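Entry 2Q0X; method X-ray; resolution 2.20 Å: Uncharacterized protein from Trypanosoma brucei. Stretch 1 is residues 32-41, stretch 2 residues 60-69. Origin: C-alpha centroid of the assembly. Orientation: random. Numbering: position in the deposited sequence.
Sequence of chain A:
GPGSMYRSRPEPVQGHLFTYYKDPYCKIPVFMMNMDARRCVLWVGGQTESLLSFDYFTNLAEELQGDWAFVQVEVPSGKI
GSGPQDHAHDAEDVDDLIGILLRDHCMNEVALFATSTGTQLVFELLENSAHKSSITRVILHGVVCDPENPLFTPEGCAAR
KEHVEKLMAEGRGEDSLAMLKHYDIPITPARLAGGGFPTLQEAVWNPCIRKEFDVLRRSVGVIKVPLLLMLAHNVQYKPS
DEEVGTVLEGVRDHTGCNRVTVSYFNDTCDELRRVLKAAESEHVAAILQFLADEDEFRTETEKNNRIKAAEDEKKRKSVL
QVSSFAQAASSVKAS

Stretch 1 (32-41) MMNMDARRCV
Stretch 2 60-69: LAEELQGDWA

How do the two backbones line up? Stretch 1 leaves a strand at Met33, loops through residues 34-39 and re-enters a strand at Cys40; stretch 2 follows a helix through Leu64, turns through Gln65 to Trp68, with Asp67 N and Trp68 N both donating to Leu64 O at 2.9 Å, and enters a strand at Ala69. Cys40 and Ala69 form a parallel bridge, their CA atoms 4.3 Å apart. Ala69 N donates to Arg39 O and Val41 N donates to Ala69 O, both at 2.9 Å, so Ala69 is held by the residues flanking Cys40.

Why does Ala69 have the most surface covered? With its backbone at phi/psi -72/163, Ala69 turns its small side chain to the same sheet face as that of Cys40, CB to CB 3.8 Å. Loop atoms crowd the same methyl: Ala69 CB lies 3.2 Å from Asn34 O and 3.4 Å from Met35 SD, Met35 being m at all three chi angles.

What does Arg39 gain by reaching across? With chi1 p and chi2 and chi3 both t, its extended side chain lays the guanidinium flat on Trp68 (chi1 m, chi2 83°), centres 3.8 Å apart and planes at 9°. Arg39 CD sits over the six-membered ring, 3.5 Å from its centroid. Stacking leaves the guanidinium edge free for Asp67 (chi1 t): Arg39 NH2 forms a salt bridge to Asp67 OD1 at 2.8 Å, while Arg39 NE donates to Asp67 O at 3.2 Å.

How is the Asn34 loop joined to the helix end? Asn34 adopts phi/psi 62/53 with chi1 m, its CB toward the helix. One water accepts from Asn34 ND2 at 3.1 Å and donates to Ala61 O at 2.6 Å and Trp68 O at 2.8 Å. A second donates to Asn34 O at 3.0 Å and Asp36 OD1 at 2.6 Å and accepts from Gly66 N at 2.6 Å. Nearby, Met33 CE packs 3.7 Å from Ala61 CB.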

ATOM      1  N   MET A  32     -10.912  -1.533   9.852  1.00 23.80           N
ATOM      2  CA  MET A  32     -11.540  -2.275  10.947  1.00 25.00           C
ATOM      3  C   MET A  32     -12.920  -2.831  10.540  1.00 24.96           C
ATOM      4  O   MET A  32     -13.715  -2.132   9.927  1.00 24.46           O
ATOM      5  CB  MET A  32     -11.744  -1.355  12.139  1.00 25.04           C
ATOM      6  CG  MET A  32     -10.566  -0.424  12.432  1.00 26.20           C
ATOM      7  SD  MET A  32     -10.847   0.583  13.892  1.00 27.62           S
ATOM      8  CE  MET A  32     -12.163   1.653  13.377  1.00 26.79           C
ATOM      9  N   MET A  33     -13.199  -4.075  10.932  1.00 25.35           N
ATOM     10  CA  MET A  33     -14.504  -4.706  10.695  1.00 25.84           C
ATOM     11  C   MET A  33     -15.072  -5.203  12.011  1.00 26.18           C
ATOM     12  O   MET A  33     -14.341  -5.787  12.820  1.00 26.17           O
ATOM     13  CB  MET A  33     -14.383  -5.888   9.733  1.00 25.64           C
ATOM     14  CG  MET A  33     -13.859  -5.501   8.392  1.00 25.65           C
ATOM     15  SD  MET A  33     -13.389  -6.912   7.415  1.00 25.70           S
ATOM     16  CE  MET A  33     -14.984  -7.538   7.001  1.00 24.89           C
ATOM     17  N   ASN A  34     -16.360  -4.949  12.226  1.00 26.70           N
ATOM     18  CA  ASN A  34     -17.104  -5.545  13.340  1.00 27.47           C
ATOM     19  C   ASN A  34     -16.570  -5.145  14.703  1.00 28.25           C
ATOM     20  O   ASN A  34     -16.297  -5.981  15.556  1.00 27.46           O
ATOM     21  CB  ASN A  34     -17.134  -7.076  13.188  1.00 27.61           C
ATOM     22  CG  ASN A  34     -17.674  -7.498  11.818  1.00 27.25           C
ATOM     23  OD1 ASN A  34     -18.706  -6.988  11.380  1.00 25.88           O
ATOM     24  ND2 ASN A  34     -16.956  -8.391  11.127  1.00 26.54           N
ATOM     25  N   MET A  35     -16.456  -3.832  14.885  1.00 29.47           N
ATOM     26  CA  MET A  35     -15.912  -3.253  16.100  1.00 30.40           C
ATOM     27  C   MET A  35     -16.942  -3.173  17.221  1.00 30.78           C
ATOM     28  O   MET A  35     -16.670  -2.582  18.250  1.00 31.15           O
ATOM     29  CB  MET A  35     -15.358  -1.852  15.802  1.00 30.77           C
ATOM     30  CG  MET A  35     -14.225  -1.844  14.786  1.00 31.58           C
ATOM     31  SD  MET A  35     -12.765  -2.724  15.382  1.00 32.78           S
ATOM     32  CE  MET A  35     -12.071  -1.501  16.525  1.00 32.11           C
ATOM     33  N   ASP A  36     -18.124  -3.748  17.015  1.00 31.23           N
ATOM     34  CA  ASP A  36     -19.066  -4.010  18.115  1.00 31.44           C
ATOM     35  C   ASP A  36     -18.448  -4.917  19.187  1.00 30.94           C
ATOM     36  O   ASP A  36     -18.786  -4.806  20.365  1.00 30.99           O
ATOM     37  CB  ASP A  36     -20.400  -4.597  17.598  1.00 31.88           C
ATOM     38  CG  ASP A  36     -20.224  -5.509  16.362  1.00 33.44           C
ATOM     39  OD1 ASP A  36     -20.393  -6.747  16.503  1.00 35.76           O
ATOM     40  OD2 ASP A  36     -19.918  -4.984  15.258  1.00 33.18           O
ATOM     41  N   ALA A  37     -17.528  -5.796  18.793  1.00 30.38           N
ATOM     42  CA  ALA A  37     -16.848  -6.651  19.760  1.00 29.99           C
ATOM     43  C   ALA A  37     -15.920  -5.788  20.643  1.00 29.35           C
ATOM     44  O   ALA A  37     -15.706  -4.595  20.355  1.00 29.75           O
ATOM     45  CB  ALA A  37     -16.072  -7.737  19.051  1.00 30.13           C
ATOM     46  N   ARG A  38     -15.401  -6.362  21.720  1.00 28.14           N
ATOM     47  CA  ARG A  38     -14.581  -5.583  22.648  1.00 27.47           C
ATOM     48  C   ARG A  38     -13.131  -6.049  22.644  1.00 26.67           C
ATOM     49  O   ARG A  38     -12.408  -5.829  23.608  1.00 26.70           O
ATOM     50  CB  ARG A  38     -15.169  -5.651  24.058  1.00 27.61           C
ATOM     51  N   ARG A  39     -12.720  -6.678  21.546  1.00 25.54           N
ATOM     52  CA  ARG A  39     -11.367  -7.177  21.359  1.00 24.87           C
ATOM     53  C   ARG A  39     -11.200  -7.471  19.881  1.00 24.54           C
ATOM     54  O   ARG A  39     -12.186  -7.632  19.182  1.00 24.00           O
ATOM     55  CB  ARG A  39     -11.129  -8.440  22.184  1.00 24.50           C
ATOM     56  CG  ARG A  39     -12.153  -9.538  21.936  1.00 24.34           C
ATOM     57  CD  ARG A  39     -11.947 -10.709  22.845  1.00 23.63           C
ATOM     58  NE  ARG A  39     -12.830 -11.821  22.509  1.00 23.17           N
ATOM     59  CZ  ARG A  39     -12.778 -13.016  23.096  1.00 23.97           C
ATOM     60  NH1 ARG A  39     -11.897 -13.262  24.057  1.00 23.01           N
ATOM     61  NH2 ARG A  39     -13.633 -13.972  22.728  1.00 24.09           N
ATOM     62  N   CYS A  40      -9.963  -7.550  19.404  1.00 24.47           N
ATOM     63  CA  CYS A  40      -9.737  -7.710  17.976  1.00 24.54           C
ATOM     64  C   CYS A  40      -8.610  -8.658  17.614  1.00 24.44           C
ATOM     65  O   CYS A  40      -7.621  -8.786  18.335  1.00 24.26           O
ATOM     66  CB  CYS A  40      -9.489  -6.340  17.309  1.00 24.72           C
ATOM     67  SG  CYS A  40      -7.991  -5.445  17.828  1.00 26.03           S
ATOM     68  N   VAL A  41      -8.777  -9.320  16.469  1.00 24.19           N
ATOM     69  CA  VAL A  41      -7.657  -9.886  15.748  1.00 23.78           C
ATOM     70  C   VAL A  41      -7.050  -8.798  14.842  1.00 23.64           C
ATOM     71  O   VAL A  41      -7.764  -8.153  14.080  1.00 23.83           O
ATOM     72  CB  VAL A  41      -8.086 -11.092  14.914  1.00 23.89           C
ATOM     73  CG1 VAL A  41      -6.918 -11.591  14.056  1.00 23.52           C
ATOM     74  CG2 VAL A  41      -8.615 -12.190  15.848  1.00 23.51           C
ATOM     75  N   LEU A  60     -13.508 -15.309   7.528  1.00 25.69           N
ATOM     76  CA  LEU A  60     -12.953 -15.144   8.882  1.00 25.77           C
ATOM     77  C   LEU A  60     -13.643 -14.041   9.694  1.00 26.19           C
ATOM     78  O   LEU A  60     -14.165 -14.306  10.779  1.00 26.06           O
ATOM     79  CB  LEU A  60     -11.441 -14.837   8.837  1.00 25.76           C
ATOM     80  CG  LEU A  60     -10.698 -14.907  10.197  1.00 25.86           C
ATOM     81  CD1 LEU A  60     -11.102 -16.178  11.004  1.00 25.70           C
ATOM     82  CD2 LEU A  60      -9.203 -14.876  10.042  1.00 25.17           C
ATOM     83  N   ALA A  61     -13.615 -12.811   9.183  1.00 26.59           N
ATOM     84  CA  ALA A  61     -14.195 -11.668   9.894  1.00 27.16           C
ATOM     85  C   ALA A  61     -15.684 -11.888  10.163  1.00 27.69           C
ATOM     86  O   ALA A  61     -16.193 -11.570  11.239  1.00 27.67           O
ATOM     87  CB  ALA A  61     -13.967 -10.353   9.109  1.00 26.91           C
ATOM     88  N   GLU A  62     -16.365 -12.459   9.180  1.00 28.34           N
ATOM     89  CA  GLU A  62     -17.767 -12.793   9.292  1.00 29.27           C
ATOM     90  C   GLU A  62     -18.038 -13.792  10.429  1.00 28.77           C
ATOM     91  O   GLU A  62     -18.958 -13.604  11.234  1.00 28.40           O
ATOM     92  CB  GLU A  62     -18.235 -13.372   7.947  1.00 29.50           C
ATOM     93  CG  GLU A  62     -19.685 -13.337   7.705  1.00 30.51           C
ATOM     94  CD  GLU A  62     -20.006 -13.744   6.268  1.00 31.54           C
ATOM     95  OE1 GLU A  62     -19.867 -14.962   5.960  1.00 34.20           O
ATOM     96  OE2 GLU A  62     -20.380 -12.851   5.451  1.00 33.68           O
ATOM     97  N   GLU A  63     -17.235 -14.851  10.473  1.00 28.65           N
ATOM     98  CA  GLU A  63     -17.361 -15.886  11.505  1.00 28.74           C
ATOM     99  C   GLU A  63     -17.025 -15.363  12.894  1.00 28.36           C
ATOM    100  O   GLU A  63     -17.703 -15.712  13.851  1.00 28.02           O
ATOM    101  CB  GLU A  63     -16.506 -17.108  11.168  1.00 28.99           C
ATOM    102  CG  GLU A  63     -17.077 -17.949  10.030  1.00 29.92           C
ATOM    103  CD  GLU A  63     -18.456 -18.526  10.354  1.00 32.09           C
ATOM    104  OE1 GLU A  63     -18.682 -18.973  11.513  1.00 33.05           O
ATOM    105  OE2 GLU A  63     -19.312 -18.537   9.438  1.00 33.41           O
ATOM    106  N   LEU A  64     -16.010 -14.499  12.972  1.00 28.28           N
ATOM    107  CA  LEU A  64     -15.597 -13.834  14.216  1.00 28.17           C
ATOM    108  C   LEU A  64     -16.605 -12.829  14.765  1.00 28.36           C
ATOM    109  O   LEU A  64     -16.559 -12.492  15.945  1.00 28.15           O
ATOM    110  CB  LEU A  64     -14.255 -13.100  13.998  1.00 28.15           C
ATOM    111  CG  LEU A  64     -12.987 -13.958  13.882  1.00 27.38           C
ATOM    112  CD1 LEU A  64     -11.818 -13.136  13.378  1.00 25.66           C
ATOM    113  CD2 LEU A  64     -12.679 -14.612  15.229  1.00 27.28           C
ATOM    114  N   GLN A  65     -17.495 -12.338  13.905  1.00 28.69           N
ATOM    115  CA  GLN A  65     -18.389 -11.232  14.232  1.00 28.90           C
ATOM    116  C   GLN A  65     -19.202 -11.502  15.495  1.00 28.67           C
ATOM    117  O   GLN A  65     -19.782 -12.575  15.648  1.00 28.46           O
ATOM    118  CB  GLN A  65     -19.344 -10.975  13.069  1.00 29.32           C
ATOM    119  CG  GLN A  65     -20.153  -9.704  13.211  1.00 30.62           C
ATOM    120  CD  GLN A  65     -21.629  -9.963  13.169  1.00 32.87           C
ATOM    121  OE1 GLN A  65     -22.329  -9.513  12.247  1.00 34.98           O
ATOM    122  NE2 GLN A  65     -22.131 -10.702  14.165  1.00 33.48           N
ATOM    123  N   GLY A  66     -19.250 -10.503  16.378  1.00 28.43           N
ATOM    124  CA  GLY A  66     -19.877 -10.636  17.685  1.00 28.38           C
ATOM    125  C   GLY A  66     -18.913 -11.078  18.774  1.00 28.26           C
ATOM    126  O   GLY A  66     -19.230 -10.973  19.964  1.00 28.34           O
ATOM    127  N   ASP A  67     -17.733 -11.555  18.377  1.00 27.96           N
ATOM    128  CA  ASP A  67     -16.798 -12.182  19.309  1.00 27.89           C
ATOM    129  C   ASP A  67     -15.438 -11.475  19.244  1.00 27.26           C
ATOM    130  O   ASP A  67     -14.945 -10.987  20.260  1.00 27.39           O
ATOM    131  CB  ASP A  67     -16.681 -13.679  18.991  1.00 28.14           C
ATOM    132  CG  ASP A  67     -15.949 -14.447  20.058  1.00 29.29           C
ATOM    133  OD1 ASP A  67     -16.003 -14.034  21.232  1.00 30.90           O
ATOM    134  OD2 ASP A  67     -15.312 -15.469  19.731  1.00 31.07           O
ATOM    135  N   TRP A  68     -14.854 -11.412  18.044  1.00 26.30           N
ATOM    136  CA  TRP A  68     -13.668 -10.601  17.781  1.00 25.46           C
ATOM    137  C   TRP A  68     -13.888  -9.667  16.582  1.00 25.07           C
ATOM    138  O   TRP A  68     -14.448 -10.070  15.558  1.00 25.22           O
ATOM    139  CB  TRP A  68     -12.448 -11.494  17.480  1.00 24.87           C
ATOM    140  CG  TRP A  68     -11.950 -12.368  18.625  1.00 24.38           C
ATOM    141  CD1 TRP A  68     -12.438 -13.584  19.004  1.00 23.85           C
ATOM    142  CD2 TRP A  68     -10.827 -12.111  19.482  1.00 24.17           C
ATOM    143  NE1 TRP A  68     -11.712 -14.081  20.049  1.00 24.01           N
ATOM    144  CE2 TRP A  68     -10.711 -13.202  20.360  1.00 24.04           C
ATOM    145  CE3 TRP A  68      -9.908 -11.067  19.590  1.00 24.36           C
ATOM    146  CZ2 TRP A  68      -9.709 -13.279  21.339  1.00 23.82           C
ATOM    147  CZ3 TRP A  68      -8.928 -11.136  20.571  1.00 24.26           C
ATOM    148  CH2 TRP A  68      -8.838 -12.239  21.429  1.00 23.65           C
ATOM    149  N   ALA A  69     -13.429  -8.426  16.699  1.00 24.38           N
ATOM    150  CA  ALA A  69     -13.305  -7.556  15.549  1.00 23.86           C
ATOM    151  C   ALA A  69     -12.135  -8.071  14.707  1.00 23.58           C
ATOM    152  O   ALA A  69     -11.344  -8.872  15.181  1.00 23.68           O
ATOM    153  CB  ALA A  69     -13.083  -6.104  15.972  1.00 23.43           C
TER
HETATM  154  O   HOH W   1     -14.997  -9.977  12.856  1.00 37.16           O
HETATM  155  O   HOH W   2     -18.165  -8.148  16.398  1.00 59.26           O